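Local coordinates for protein cGAS/DncV-like nucleotidyltransferase in E. coli homolog (Elizabethkingia meningoseptica ATCC 13253 = NBRC 12535, PDB 6E0O) that makes cyclic dinucleotide second messengers from nucleoside triphosphates, using magnesium, as the synthase of a CBASS antiphage defence system, at residues S12-S16 with N55-S60. Residues are numbered along the deposited sequence; the frame is centred on the assembly and turned at random.
Sequences SRPVS and NVRQNS
The hydroxyl of S16 bonds to both the first and the last residue of the type II beta turn R57–S60. S16 OG donates to R57 O over 2.7 Å, in the plane of that carbonyl, and accepts from S60 N at 3.2 Å along an almost straight N-H line (176°). R57 O takes a second hydrogen bond, from S60 OG at 2.6 Å, which comes from above the carbonyl plane.

Upstream, backbone and amide bonds join the loops. V15 N donates to N55 O at 2.9 Å, and the same oxygen receives a CA-H...O contact from P14. N55 ND2 reaches S16 O from well above the carbonyl plane, a bent bond of 3.1 Å, while a water accepts from N55 N and donates to S16 O. N55 OD1 is held by S49, so both ends of the amide are engaged and its rotation should be fixed.

Apolar packing comes from V15, which lies over the backbone of 56-58. With CG1 anti to the backbone N (chi1 176°), that methyl meets R57 C and Q58 CG, the latter at 3.8 Å, while CG2 rests on V56 O.

Within this nucleotidyltransferase fold, the contact fastens the loop after helix 5-11 to the connection between helix 48-52 and strand 62-68, beside the active site: S49 is a probable GTP-binding residue, and the N55 side chain lies about 6 Å from the bound magnesium.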
ATOM      1  N   SER A  12       6.818 -10.882 -11.372  1.00 13.97           N
ATOM      2  CA  SER A  12       5.826  -9.851 -11.606  1.00 13.40           C
ATOM      3  C   SER A  12       4.417 -10.299 -11.260  1.00 14.04           C
ATOM      4  O   SER A  12       3.501  -9.477 -11.321  1.00 16.11           O
ATOM      5  CB  SER A  12       5.865  -9.412 -13.068  1.00 15.24           C
ATOM      6  OG  SER A  12       5.235 -10.377 -13.886  1.00 15.18           O
ATOM      7  N   ARG A  13       4.219 -11.571 -10.920  1.00 15.01           N
ATOM      8  CA  ARG A  13       2.879 -12.086 -10.679  1.00 16.40           C
ATOM      9  C   ARG A  13       2.430 -11.825  -9.243  1.00 15.37           C
ATOM     10  O   ARG A  13       3.237 -11.886  -8.315  1.00 18.01           O
ATOM     11  CB  ARG A  13       2.853 -13.591 -10.949  1.00 19.38           C
ATOM     12  CG  ARG A  13       3.181 -13.964 -12.392  1.00 23.10           C
ATOM     13  CD  ARG A  13       2.038 -13.531 -13.296  1.00 33.54           C
ATOM     14  NE  ARG A  13       2.232 -13.831 -14.714  1.00 42.05           N
ATOM     15  CZ  ARG A  13       2.628 -12.946 -15.626  1.00 42.70           C
ATOM     16  NH1 ARG A  13       2.910 -11.689 -15.281  1.00 40.95           N
ATOM     17  NH2 ARG A  13       2.744 -13.323 -16.893  1.00 40.58           N
ATOM     18  N   PRO A  14       1.136 -11.571  -9.029  1.00 15.01           N
ATOM     19  CA  PRO A  14       0.628 -11.498  -7.654  1.00 15.21           C
ATOM     20  C   PRO A  14       0.776 -12.854  -6.989  1.00 17.32           C
ATOM     21  O   PRO A  14       0.577 -13.898  -7.615  1.00 19.44           O
ATOM     22  CB  PRO A  14      -0.854 -11.135  -7.819  1.00 18.71           C
ATOM     23  CG  PRO A  14      -1.056 -10.806  -9.231  1.00 18.51           C
ATOM     24  CD  PRO A  14       0.069 -11.415 -10.032  1.00 15.41           C
ATOM     25  N   VAL A  15       1.121 -12.839  -5.707  1.00 16.00           N
ATOM     26  CA  VAL A  15       1.275 -14.092  -4.973  1.00 18.65           C
ATOM     27  C   VAL A  15       0.073 -14.369  -4.075  1.00 25.07           C
ATOM     28  O   VAL A  15      -0.537 -15.439  -4.166  1.00 32.99           O
ATOM     29  CB  VAL A  15       2.623 -14.131  -4.236  1.00 19.13           C
ATOM     30  CG1 VAL A  15       2.738 -15.387  -3.409  1.00 20.51           C
ATOM     31  CG2 VAL A  15       3.769 -14.055  -5.241  1.00 22.39           C
ATOM     32  N   SER A  16      -0.273 -13.426  -3.208  1.00 22.34           N
ATOM     33  CA  SER A  16      -1.499 -13.482  -2.418  1.00 18.87           C
ATOM     34  C   SER A  16      -2.530 -12.557  -3.048  1.00 17.42           C
ATOM     35  O   SER A  16      -2.187 -11.470  -3.517  1.00 20.09           O
ATOM     36  CB  SER A  16      -1.229 -12.987  -0.997  1.00 17.75           C
ATOM     37  OG  SER A  16      -0.338 -13.825  -0.287  1.00 19.60           O
ATOM     38  N   ASN A  55       0.596  -7.836  -3.965  1.00 14.14           N
ATOM     39  CA  ASN A  55       1.231  -8.760  -3.031  1.00 14.55           C
ATOM     40  C   ASN A  55       2.251  -9.642  -3.735  1.00 14.36           C
ATOM     41  O   ASN A  55       1.981 -10.180  -4.808  1.00 17.70           O
ATOM     42  CB  ASN A  55       0.189  -9.712  -2.451  1.00 19.43           C
ATOM     43  CG  ASN A  55      -0.544  -9.143  -1.287  1.00 22.00           C
ATOM     44  OD1 ASN A  55       0.057  -8.621  -0.349  1.00 24.42           O
ATOM     45  ND2 ASN A  55      -1.863  -9.235  -1.332  1.00 23.88           N
ATOM     46  N   VAL A  56       3.408  -9.835  -3.101  1.00 14.18           N
ATOM     47  CA  VAL A  56       4.445 -10.682  -3.685  1.00 14.54           C
ATOM     48  C   VAL A  56       4.940 -11.727  -2.695  1.00 15.69           C
ATOM     49  O   VAL A  56       5.952 -12.396  -2.933  1.00 20.37           O
ATOM     50  CB  VAL A  56       5.618  -9.849  -4.236  1.00 14.15           C
ATOM     51  CG1 VAL A  56       5.119  -8.857  -5.268  1.00 15.35           C
ATOM     52  CG2 VAL A  56       6.344  -9.120  -3.110  1.00 17.51           C
ATOM     53  N   ARG A  57       4.230 -11.894  -1.590  1.00 17.91           N
ATOM     54  CA  ARG A  57       4.610 -12.872  -0.585  1.00 21.93           C
ATOM     55  C   ARG A  57       3.424 -13.760  -0.262  1.00 21.81           C
ATOM     56  O   ARG A  57       2.272 -13.318  -0.273  1.00 25.44           O
ATOM     57  CB  ARG A  57       5.142 -12.193   0.679  1.00 27.69           C
ATOM     58  CG  ARG A  57       6.453 -11.464   0.421  1.00 33.28           C
ATOM     59  CD  ARG A  57       7.182 -11.118   1.698  1.00 38.82           C
ATOM     60  NE  ARG A  57       8.537 -11.670   1.715  1.00 43.41           N
ATOM     61  CZ  ARG A  57       9.485 -11.307   2.572  1.00 44.71           C
ATOM     62  NH1 ARG A  57       9.233 -10.377   3.482  1.00 46.47           N
ATOM     63  NH2 ARG A  57      10.686 -11.866   2.514  1.00 45.03           N
ATOM     64  N   GLN A  58       3.716 -15.025   0.008  1.00 20.69           N
ATOM     65  CA  GLN A  58       2.663 -15.959   0.374  1.00 21.05           C
ATOM     66  C   GLN A  58       2.074 -15.570   1.721  1.00 20.37           C
ATOM     67  O   GLN A  58       2.782 -15.102   2.619  1.00 21.06           O
ATOM     68  CB  GLN A  58       3.222 -17.377   0.467  1.00 25.18           C
ATOM     69  CG  GLN A  58       3.645 -17.981  -0.857  1.00 30.43           C
ATOM     70  CD  GLN A  58       3.824 -19.486  -0.766  1.00 38.44           C
ATOM     71  OE1 GLN A  58       4.243 -20.014   0.265  1.00 41.63           O
ATOM     72  NE2 GLN A  58       3.489 -20.187  -1.844  1.00 41.21           N
ATOM     73  N   ASN A  59       0.765 -15.759   1.856  1.00 20.28           N
ATOM     74  CA  ASN A  59       0.087 -15.590   3.138  1.00 20.70           C
ATOM     75  C   ASN A  59       0.254 -14.174   3.683  1.00 20.13           C
ATOM     76  O   ASN A  59       0.417 -13.979   4.887  1.00 21.47           O
ATOM     77  CB  ASN A  59       0.575 -16.631   4.151  1.00 22.38           C
ATOM     78  CG  ASN A  59      -0.491 -17.018   5.145  1.00 24.05           C
ATOM     79  OD1 ASN A  59      -1.560 -17.492   4.761  1.00 26.68           O
ATOM     80  ND2 ASN A  59      -0.204 -16.833   6.431  1.00 26.83           N
ATOM     81  N   SER A  60       0.200 -13.179   2.800  1.00 19.64           N
ATOM     82  CA  SER A  60       0.447 -11.802   3.205  1.00 19.70           C
ATOM     83  C   SER A  60      -0.662 -11.274   4.114  1.00 17.24           C
ATOM     84  O   SER A  60      -1.831 -11.648   3.987  1.00 17.08           O
ATOM     85  CB  SER A  60       0.529 -10.897   1.971  1.00 21.90           C
ATOM     86  OG  SER A  60       1.644 -11.190   1.151  1.00 26.11           O
TER
HETATM   87  O   HOH W   1      -1.837  -9.167  -4.936  1.00 17.47           O